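PDB 3B8B: CysQ, sulfite synthesis pathway protein from Bacteroides thetaiotaomicron VPI-5482, which probably removes the 3'-phosphate of adenosine 3',5'-bisphosphate to give AMP, as a magnesium-dependent phosphatase of the inositol monophosphatase superfamily. Local coordinates for residues A[58-63]-A[108-113]; A[100-105]-A[124-129]; A[264-269]-A[283-288]. All blocks are in the same frame, centred on the assembly; numbering follows the deposited sequence.

Contact 1: A[58-63]-A[108-113]; sequences SPLTIA and DGTKEF. With SO4 (sulfate ion), chain F.
Helix 110-114, which begins at T110 just after D108 and the N-cap G109 of the predicted metal and substrate site, rests on the first turn of helix 59-75, mainly through the ring of F113. With its CG anti to the backbone N (chi1 -175°), F113 reaches across to P59, L60 and A63. P59 CB lies in the ring plane at its edge, 4.0 Å from F113 CE2, while A63 CB stands 3.9 Å from F113 CZ. L60 meets the same ring twice: its backbone N is 3.7 Å from F113 CE2, and its CD1 is 3.8 Å from F113 CD2. The other methyl branch, L60 CD2, touches T110 CG2 at 3.6 Å, the two side chains crossing at about a right angle. The side chains meet through carbon atoms at van der Waals distance. Y42, F49 and F120 also meet the F113 ring, forming an aromatic cluster. K111, on the side of helix 110-114 turned from helix 59-75, has an extended chain whose NZ lies 2.5 Å from O3 of a sulfate, a separation too short to be taken at face value. G109 has positive phi (105°), where a side chain would jam against the preceding carbonyl. An aspartate and glycine leading into a helix N-terminus are characteristic of the D-P-L-D-G-T motif of the inositol monophosphatase superfamily, whose D108 is predicted to bind magnesium.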
loop_
_atom_site.group_PDB
_atom_site.type_symbol
_atom_site.label_atom_id
_atom_site.label_comp_id
_atom_site.label_asym_id
_atom_site.label_seq_id
_atom_site.Cartn_x
_atom_site.Cartn_y
_atom_site.Cartn_z
ATOM N N SER A 58 -1.411 11.043 21.411
ATOM C CA SER A 58 -1.979 11.633 20.221
ATOM C C SER A 58 -2.868 10.585 19.545
ATOM O O SER A 58 -2.591 9.373 19.629
ATOM C CB SER A 58 -0.908 12.163 19.257
ATOM O OG SER A 58 -0.318 11.146 18.460
ATOM N N PRO A 59 -3.963 11.038 18.914
ATOM C CA PRO A 59 -4.778 10.166 18.070
ATOM C C PRO A 59 -3.957 9.322 17.102
ATOM O O PRO A 59 -4.261 8.137 16.915
ATOM C CB PRO A 59 -5.653 11.155 17.302
ATOM C CG PRO A 59 -5.817 12.298 18.230
ATOM C CD PRO A 59 -4.530 12.400 19.002
ATOM N N LEU A 60 -2.932 9.910 16.491
ATOM C CA LEU A 60 -2.120 9.189 15.535
ATOM C C LEU A 60 -1.381 8.026 16.218
ATOM O O LEU A 60 -1.388 6.901 15.737
ATOM C CB LEU A 60 -1.117 10.102 14.835
ATOM C CG LEU A 60 -0.198 9.384 13.835
ATOM C CD1 LEU A 60 -0.957 8.787 12.610
ATOM C CD2 LEU A 60 0.931 10.303 13.387
ATOM N N THR A 61 -0.724 8.328 17.329
ATOM C CA THR A 61 0.053 7.327 18.029
ATOM C C THR A 61 -0.816 6.158 18.466
ATOM O O THR A 61 -0.453 4.987 18.258
ATOM C CB THR A 61 0.788 7.988 19.224
ATOM O OG1 THR A 61 1.710 8.944 18.685
ATOM C CG2 THR A 61 1.527 6.942 20.064
ATOM N N ILE A 62 -1.982 6.476 19.020
ATOM C CA ILE A 62 -2.911 5.473 19.503
ATOM C C ILE A 62 -3.460 4.643 18.335
ATOM O O ILE A 62 -3.478 3.419 18.384
ATOM C CB ILE A 62 -4.055 6.108 20.315
ATOM C CG1 ILE A 62 -3.507 6.811 21.575
ATOM C CG2 ILE A 62 -5.075 5.069 20.742
ATOM C CD1 ILE A 62 -4.545 7.688 22.270
ATOM N N ALA A 63 -3.877 5.309 17.262
ATOM C CA ALA A 63 -4.390 4.594 16.094
ATOM C C ALA A 63 -3.354 3.656 15.491
ATOM O O ALA A 63 -3.691 2.525 15.117
ATOM C CB ALA A 63 -4.868 5.606 15.019
ATOM N N ASP A 108 -0.219 4.346 7.133
ATOM C CA ASP A 108 0.600 5.249 6.311
ATOM C C ASP A 108 -0.188 6.510 5.964
ATOM O O ASP A 108 -1.367 6.447 5.612
ATOM C CB ASP A 108 1.063 4.620 5.012
ATOM C CG ASP A 108 2.029 5.532 4.245
ATOM O OD1 ASP A 108 2.996 6.029 4.870
ATOM O OD2 ASP A 108 1.735 5.819 3.079
ATOM N N GLY A 109 0.491 7.650 6.002
ATOM C CA GLY A 109 -0.145 8.927 5.665
ATOM C C GLY A 109 -0.414 9.748 6.885
ATOM O O GLY A 109 -1.557 10.062 7.249
ATOM N N THR A 110 0.672 10.063 7.581
ATOM C CA THR A 110 0.617 10.806 8.808
ATOM C C THR A 110 -0.150 12.120 8.690
ATOM O O THR A 110 -1.075 12.380 9.475
ATOM C CB THR A 110 2.093 11.061 9.307
ATOM O OG1 THR A 110 2.630 9.793 9.685
ATOM C CG2 THR A 110 2.119 12.015 10.445
ATOM N N LYS A 111 0.219 12.923 7.705
ATOM C CA LYS A 111 -0.414 14.191 7.457
ATOM C C LYS A 111 -1.891 13.991 7.063
ATOM O O LYS A 111 -2.778 14.697 7.539
ATOM C CB LYS A 111 0.373 14.958 6.397
ATOM C CG LYS A 111 1.787 15.382 6.903
ATOM C CD LYS A 111 2.647 15.986 5.781
ATOM C CE LYS A 111 4.033 16.450 6.277
ATOM N NZ LYS A 111 4.876 16.840 5.091
ATOM N N GLU A 112 -2.162 12.982 6.235
ATOM C CA GLU A 112 -3.560 12.693 5.828
ATOM C C GLU A 112 -4.431 12.432 7.037
ATOM O O GLU A 112 -5.590 12.827 7.112
ATOM C CB GLU A 112 -3.615 11.477 4.879
ATOM C CG GLU A 112 -3.043 11.727 3.491
ATOM C CD GLU A 112 -3.909 12.624 2.622
ATOM O OE1 GLU A 112 -5.150 12.607 2.796
ATOM O OE2 GLU A 112 -3.343 13.352 1.746
ATOM N N PHE A 113 -3.863 11.746 8.035
ATOM C CA PHE A 113 -4.589 11.441 9.231
ATOM C C PHE A 113 -4.722 12.656 10.166
ATOM O O PHE A 113 -5.827 13.038 10.557
ATOM C CB PHE A 113 -3.892 10.275 9.978
ATOM C CG PHE A 113 -4.629 9.813 11.176
ATOM C CD1 PHE A 113 -5.584 8.815 11.075
ATOM C CD2 PHE A 113 -4.386 10.382 12.432
ATOM C CE1 PHE A 113 -6.277 8.389 12.171
ATOM C CE2 PHE A 113 -5.089 9.970 13.535
ATOM C CZ PHE A 113 -6.036 8.961 13.412
HETATM S S SO4 F . 3.331 19.649 3.710
HETATM O O1 SO4 F . 2.771 19.456 5.049
HETATM O O2 SO4 F . 4.152 20.858 3.677
HETATM O O3 SO4 F . 4.169 18.505 3.370
HETATM O O4 SO4 F . 2.242 19.794 2.743
#

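Contact 2: A[100-105]-A[124-129]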
loop_
_atom_site.group_PDB
_atom_site.type_symbol
_atom_site.label_atom_id
_atom_site.label_comp_id
_atom_site.label_asym_id
_atom_site.label_seq_id
_atom_site.Cartn_x
_atom_site.Cartn_y
_atom_site.Cartn_z
ATOM N N THR A 100 10.784 -15.460 3.577
ATOM C CA THR A 100 9.399 -15.029 3.401
ATOM C C THR A 100 8.969 -14.319 4.668
ATOM O O THR A 100 9.185 -14.816 5.788
ATOM C CB THR A 100 8.431 -16.186 3.099
ATOM O OG1 THR A 100 8.946 -16.970 2.018
ATOM C CG2 THR A 100 7.025 -15.662 2.758
ATOM N N LEU A 101 8.415 -13.125 4.494
ATOM C CA LEU A 101 8.029 -12.295 5.625
ATOM C C LEU A 101 6.908 -11.349 5.247
ATOM O O LEU A 101 6.737 -11.006 4.073
ATOM C CB LEU A 101 9.222 -11.493 6.159
ATOM C CG LEU A 101 9.711 -10.317 5.299
ATOM C CD1 LEU A 101 10.597 -9.355 6.126
ATOM C CD2 LEU A 101 10.466 -10.829 4.090
ATOM N N TRP A 102 6.160 -10.921 6.260
ATOM C CA TRP A 102 5.199 -9.849 6.103
ATOM C C TRP A 102 5.930 -8.524 6.305
ATOM O O TRP A 102 6.740 -8.385 7.219
ATOM C CB TRP A 102 4.095 -9.939 7.146
ATOM C CG TRP A 102 3.266 -11.178 7.053
ATOM C CD1 TRP A 102 3.318 -12.283 7.866
ATOM C CD2 TRP A 102 2.224 -11.433 6.100
ATOM N NE1 TRP A 102 2.380 -13.206 7.465
ATOM C CE2 TRP A 102 1.705 -12.726 6.378
ATOM C CE3 TRP A 102 1.672 -10.699 5.037
ATOM C CZ2 TRP A 102 0.649 -13.280 5.641
ATOM C CZ3 TRP A 102 0.643 -11.276 4.282
ATOM C CH2 TRP A 102 0.139 -12.534 4.598
ATOM N N ILE A 103 5.627 -7.553 5.450
ATOM C CA ILE A 103 6.125 -6.185 5.596
ATOM C C ILE A 103 4.903 -5.271 5.662
ATOM O O ILE A 103 4.087 -5.215 4.711
ATOM C CB ILE A 103 7.083 -5.766 4.469
ATOM C CG1 ILE A 103 8.237 -6.763 4.361
ATOM C CG2 ILE A 103 7.643 -4.348 4.761
ATOM C CD1 ILE A 103 9.350 -6.355 3.388
ATOM N N VAL A 104 4.779 -4.585 6.799
ATOM C CA VAL A 104 3.522 -3.921 7.188
ATOM C C VAL A 104 3.703 -2.472 7.614
ATOM O O VAL A 104 4.620 -2.165 8.366
ATOM C CB VAL A 104 2.908 -4.685 8.378
ATOM C CG1 VAL A 104 1.680 -3.949 8.947
ATOM C CG2 VAL A 104 2.548 -6.131 7.951
ATOM N N ASP A 105 2.839 -1.593 7.120
ATOM C CA ASP A 105 2.656 -0.281 7.739
ATOM C C ASP A 105 1.201 -0.180 8.156
ATOM O O ASP A 105 0.324 -0.070 7.309
ATOM C CB ASP A 105 3.041 0.891 6.849
ATOM C CG ASP A 105 3.019 2.225 7.608
ATOM O OD1 ASP A 105 2.570 2.263 8.774
ATOM O OD2 ASP A 105 3.498 3.248 7.028
ATOM N N ILE A 124 -0.269 -4.065 3.942
ATOM C CA ILE A 124 0.238 -5.417 4.305
ATOM C C ILE A 124 0.723 -6.145 3.046
ATOM O O ILE A 124 -0.038 -6.306 2.096
ATOM C CB ILE A 124 -0.823 -6.249 5.022
ATOM C CG1 ILE A 124 -1.247 -5.571 6.337
ATOM C CG2 ILE A 124 -0.266 -7.671 5.323
ATOM C CD1 ILE A 124 -2.438 -6.297 7.002
ATOM N N ALA A 125 2.002 -6.527 3.027
ATOM C CA ALA A 125 2.585 -7.282 1.940
ATOM C C ALA A 125 3.208 -8.569 2.457
ATOM O O ALA A 125 3.822 -8.568 3.546
ATOM C CB ALA A 125 3.693 -6.453 1.248
ATOM N N LEU A 126 3.107 -9.610 1.645
ATOM C CA LEU A 126 3.936 -10.813 1.815
ATOM C C LEU A 126 5.045 -10.694 0.787
ATOM O O LEU A 126 4.779 -10.536 -0.422
ATOM C CB LEU A 126 3.160 -12.117 1.601
ATOM C CG LEU A 126 3.908 -13.363 2.082
ATOM C CD1 LEU A 126 4.083 -13.341 3.601
ATOM C CD2 LEU A 126 3.173 -14.609 1.595
ATOM N N VAL A 127 6.265 -10.775 1.287
ATOM C CA VAL A 127 7.494 -10.682 0.479
ATOM C C VAL A 127 8.199 -12.049 0.511
ATOM O O VAL A 127 8.336 -12.654 1.581
ATOM C CB VAL A 127 8.400 -9.576 1.015
ATOM C CG1 VAL A 127 9.813 -9.658 0.398
ATOM C CG2 VAL A 127 7.760 -8.181 0.760
ATOM N N GLN A 128 8.580 -12.535 -0.668
ATOM C CA GLN A 128 9.293 -13.783 -0.783
ATOM C C GLN A 128 10.494 -13.587 -1.685
ATOM O O GLN A 128 10.380 -13.088 -2.808
ATOM C CB GLN A 128 8.389 -14.880 -1.324
ATOM C CG GLN A 128 8.963 -16.263 -1.166
ATOM C CD GLN A 128 7.879 -17.312 -1.229
ATOM O OE1 GLN A 128 7.071 -17.334 -2.171
ATOM N NE2 GLN A 128 7.813 -18.153 -0.208
ATOM N N ASN A 129 11.657 -13.949 -1.160
ATOM C CA ASN A 129 12.934 -13.730 -1.857
ATOM C C ASN A 129 13.024 -12.311 -2.434
ATOM O O ASN A 129 13.363 -12.089 -3.611
ATOM C CB ASN A 129 13.139 -14.805 -2.909
ATOM C CG ASN A 129 13.126 -16.193 -2.307
ATOM O OD1 ASN A 129 13.737 -16.430 -1.261
ATOM N ND2 ASN A 129 12.418 -17.114 -2.951
#
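L126 reaches over the indole of W102 on one face of the antiparallel pair formed by strands 100-105 and 124-128. L126 CD1 sits 3.6 Å from the centroid of the six-membered ring, 12° off its normal, a CH-pi contact. Having CG anti to the carbonyl carbon (chi1 -63°), W102 leans its ring towards the partner strand, where CE3 also meets I124 CG2 at 3.6 Å. Beyond it V104 and I124 lie side by side, pointing the same way. At the other end, in one of two conformers, Q128 NE2 donates to T100 OG1 at 2.8 Å, a less certain bond with a bent N-H...O angle of 140° and the hydroxyl tilted from the amide plane. The opposite face is carried by I103 CD1 against V127 CG2 at 3.6 Å, and by L101 alongside V127. Between the faces, L101 with V127 and I103 with A125 are hydrogen-bonded pairs; the V127 N to L101 O bond, 2.8 Å, is nearly straight. Helices 20-43 and 59-75 cover the W102 face, and W102 NE1 is bonded to T78 OG1. Were the indole of W102 cut back to an alanine here, L126 CD1 would probably lose its aromatic partner and T78 OG1 its indole donor. Such a strand pair, sandwiched between helix layers and leading to the predicted magnesium ligand D105, is characteristic of the alpha-beta-alpha-beta-alpha core of inositol monophosphatase-type phosphatases.

Contact 3: A[264-269]-A[283-288]; sequences YQAGKE and WFIVEA
Y264 pairs with I285 through two backbone bonds, and its side chain then runs along the later part of strand 284-288. The ring is set by CG lying anti to the carbonyl carbon (chi1 -67°), which brings its edge to E287: CG of E287 is 4.0 Å from Y264 CD2, near the ring plane. E287 approaches at about a right angle, its CG between the backbone N and carbonyl carbon (chi1 62°), with ring and carboxylate planes 76° apart. R290 meets both polar ends: its backbone N bonds Y264 OH, and its guanidinium forms a salt bridge with E287 and a cation-pi contact with the Y264 ring. At the turn, A266 points its CB between W283 CB, 3.6 Å away, and I285 CD1 in the conformer given. A266 N donates to W283 O over 2.9 Å, from above the carbonyl plane, and a water donates to both A266 O and W283 O. In the type II turn from Q265 to K268, G267 has positive phi and K268 NZ donates to Q265 OE1 at 2.9 Å, linking first and last residues. The chemistry implies a strand end fixed by backbone bonds and small apolar contacts, the charge of E287 probably balanced by R290.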
loop_
_atom_site.group_PDB
_atom_site.type_symbol
_atom_site.label_atom_id
_atom_site.label_comp_id
_atom_site.label_asym_id
_atom_site.label_seq_id
_atom_site.Cartn_x
_atom_site.Cartn_y
_atom_site.Cartn_z
ATOM N N TYR A 264 9.670 0.360 -10.355
ATOM C CA TYR A 264 11.100 0.342 -10.685
ATOM C C TYR A 264 11.895 1.235 -9.745
ATOM O O TYR A 264 11.414 2.315 -9.333
ATOM C CB TYR A 264 11.322 0.839 -12.126
ATOM C CG TYR A 264 10.755 -0.095 -13.158
ATOM C CD1 TYR A 264 11.419 -1.271 -13.487
ATOM C CD2 TYR A 264 9.527 0.162 -13.777
ATOM C CE1 TYR A 264 10.891 -2.149 -14.407
ATOM C CE2 TYR A 264 8.997 -0.718 -14.704
ATOM C CZ TYR A 264 9.668 -1.852 -15.016
ATOM O OH TYR A 264 9.170 -2.764 -15.928
ATOM N N GLN A 265 13.123 0.827 -9.455
ATOM C CA GLN A 265 14.121 1.748 -8.927
ATOM C C GLN A 265 14.365 2.795 -10.018
ATOM O O GLN A 265 14.711 2.463 -11.152
ATOM C CB GLN A 265 15.397 1.009 -8.559
ATOM C CG GLN A 265 15.232 0.007 -7.421
ATOM C CD GLN A 265 16.531 -0.714 -7.134
ATOM O OE1 GLN A 265 17.581 -0.067 -6.922
ATOM N NE2 GLN A 265 16.504 -2.055 -7.159
ATOM N N ALA A 266 14.160 4.051 -9.682
ATOM C CA ALA A 266 14.291 5.123 -10.677
ATOM C C ALA A 266 15.711 5.150 -11.212
ATOM O O ALA A 266 16.683 5.149 -10.449
ATOM C CB ALA A 266 13.891 6.469 -10.089
ATOM N N GLY A 267 15.821 5.092 -12.536
ATOM C CA GLY A 267 17.108 5.093 -13.222
ATOM C C GLY A 267 17.669 3.723 -13.485
ATOM O O GLY A 267 18.731 3.601 -14.093
ATOM N N LYS A 268 16.990 2.688 -13.006
ATOM C CA LYS A 268 17.383 1.306 -13.226
ATOM C C LYS A 268 16.248 0.542 -13.886
ATOM O O LYS A 268 15.126 1.020 -13.936
ATOM C CB LYS A 268 17.684 0.646 -11.892
ATOM C CG LYS A 268 18.895 1.203 -11.203
ATOM C CD LYS A 268 19.144 0.384 -9.986
ATOM C CE LYS A 268 20.231 0.936 -9.111
ATOM N NZ LYS A 268 20.343 -0.023 -7.943
ATOM N N GLU A 269 16.543 -0.668 -14.347
ATOM C CA GLU A 269 15.497 -1.574 -14.838
ATOM C C GLU A 269 15.009 -2.554 -13.781
ATOM O O GLU A 269 14.078 -3.306 -14.029
ATOM C CB GLU A 269 16.019 -2.342 -16.054
ATOM C CG GLU A 269 16.501 -1.408 -17.136
ATOM C CD GLU A 269 15.441 -0.426 -17.612
ATOM O OE1 GLU A 269 14.253 -0.833 -17.779
ATOM O OE2 GLU A 269 15.813 0.770 -17.807
ATOM N N TRP A 283 14.707 6.114 -4.790
ATOM C CA TRP A 283 13.718 6.688 -5.673
ATOM C C TRP A 283 13.046 5.585 -6.475
ATOM O O TRP A 283 13.724 4.651 -6.907
ATOM C CB TRP A 283 14.372 7.619 -6.664
ATOM C CG TRP A 283 14.966 8.856 -6.076
ATOM C CD1 TRP A 283 14.849 9.298 -4.806
ATOM C CD2 TRP A 283 15.691 9.854 -6.791
ATOM N NE1 TRP A 283 15.494 10.522 -4.671
ATOM C CE2 TRP A 283 16.024 10.870 -5.881
ATOM C CE3 TRP A 283 16.097 9.977 -8.109
ATOM C CZ2 TRP A 283 16.749 12.010 -6.257
ATOM C CZ3 TRP A 283 16.808 11.116 -8.489
ATOM C CH2 TRP A 283 17.139 12.098 -7.561
ATOM N N PHE A 284 11.741 5.721 -6.706
ATOM C CA PHE A 284 11.021 4.743 -7.537
ATOM C C PHE A 284 10.073 5.407 -8.525
ATOM O O PHE A 284 9.748 6.591 -8.392
ATOM C CB PHE A 284 10.291 3.705 -6.665
ATOM C CG PHE A 284 9.158 4.253 -5.851
ATOM C CD1 PHE A 284 7.904 4.412 -6.418
ATOM C CD2 PHE A 284 9.322 4.602 -4.507
ATOM C CE1 PHE A 284 6.859 4.894 -5.699
ATOM C CE2 PHE A 284 8.257 5.092 -3.778
ATOM C CZ PHE A 284 7.018 5.225 -4.372
ATOM N N ILE A 285 9.647 4.605 -9.496
ATOM C CA ILE A 285 8.688 4.997 -10.528
ATOM C C ILE A 285 7.740 3.829 -10.775
ATOM O O ILE A 285 8.189 2.719 -11.123
ATOM C CB ILE A 285 9.365 5.295 -11.868
ATOM C CG1 ILE A 285 10.375 6.435 -11.743
ATOM C CG2 ILE A 285 8.339 5.666 -12.937
ATOM C CD1 ILE A 285 11.251 6.520 -12.930
ATOM N N VAL A 286 6.444 4.079 -10.627
ATOM C CA VAL A 286 5.424 3.088 -10.908
ATOM C C VAL A 286 4.871 3.375 -12.297
ATOM O O VAL A 286 4.426 4.504 -12.573
ATOM C CB VAL A 286 4.275 3.153 -9.887
ATOM C CG1 VAL A 286 3.348 1.908 -10.046
ATOM C CG2 VAL A 286 4.787 3.278 -8.440
ATOM N N GLU A 287 4.893 2.370 -13.165
ATOM C CA GLU A 287 4.423 2.536 -14.548
ATOM C C GLU A 287 4.114 1.148 -15.107
ATOM O O GLU A 287 4.374 0.131 -14.462
ATOM C CB GLU A 287 5.487 3.277 -15.389
ATOM C CG GLU A 287 6.805 2.529 -15.496
ATOM C CD GLU A 287 7.937 3.307 -16.219
ATOM O OE1 GLU A 287 8.617 4.137 -15.588
ATOM O OE2 GLU A 287 8.166 3.020 -17.392
ATOM N N ALA A 288 3.583 1.092 -16.326
ATOM C CA ALA A 288 3.369 -0.177 -17.001
ATOM C C ALA A 288 4.659 -0.981 -17.109
ATOM O O ALA A 288 5.727 -0.398 -17.300
ATOM C CB ALA A 288 2.780 0.082 -18.406
HETATM O O HOH W 1 16.730 4.505 -7.719
#

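How the contacts relate
Along the chain, contacts 1 and 2 interlock, because their segments alternate: helix 59-75, strand 100-108, helix 110-114, strand 121-128. Strand 100-108 leads from contact 2 into contact 1, although the two centres are about 22 Å apart. Helix 59-75 starts in contact 1 and further on packs against the sheet of contact 2. Contact 3 comes later, in the antiparallel sheet built round strand 280-288, its centre about 28 Å from contact 1 and about 20 Å from contact 2, touching neither. D105, D108 and D248, all predicted magnesium ligands, gather at the end of strand 100-108 and the start of helix 246-258; the F284 side chain of contact 3 is about 7 Å from that of D248.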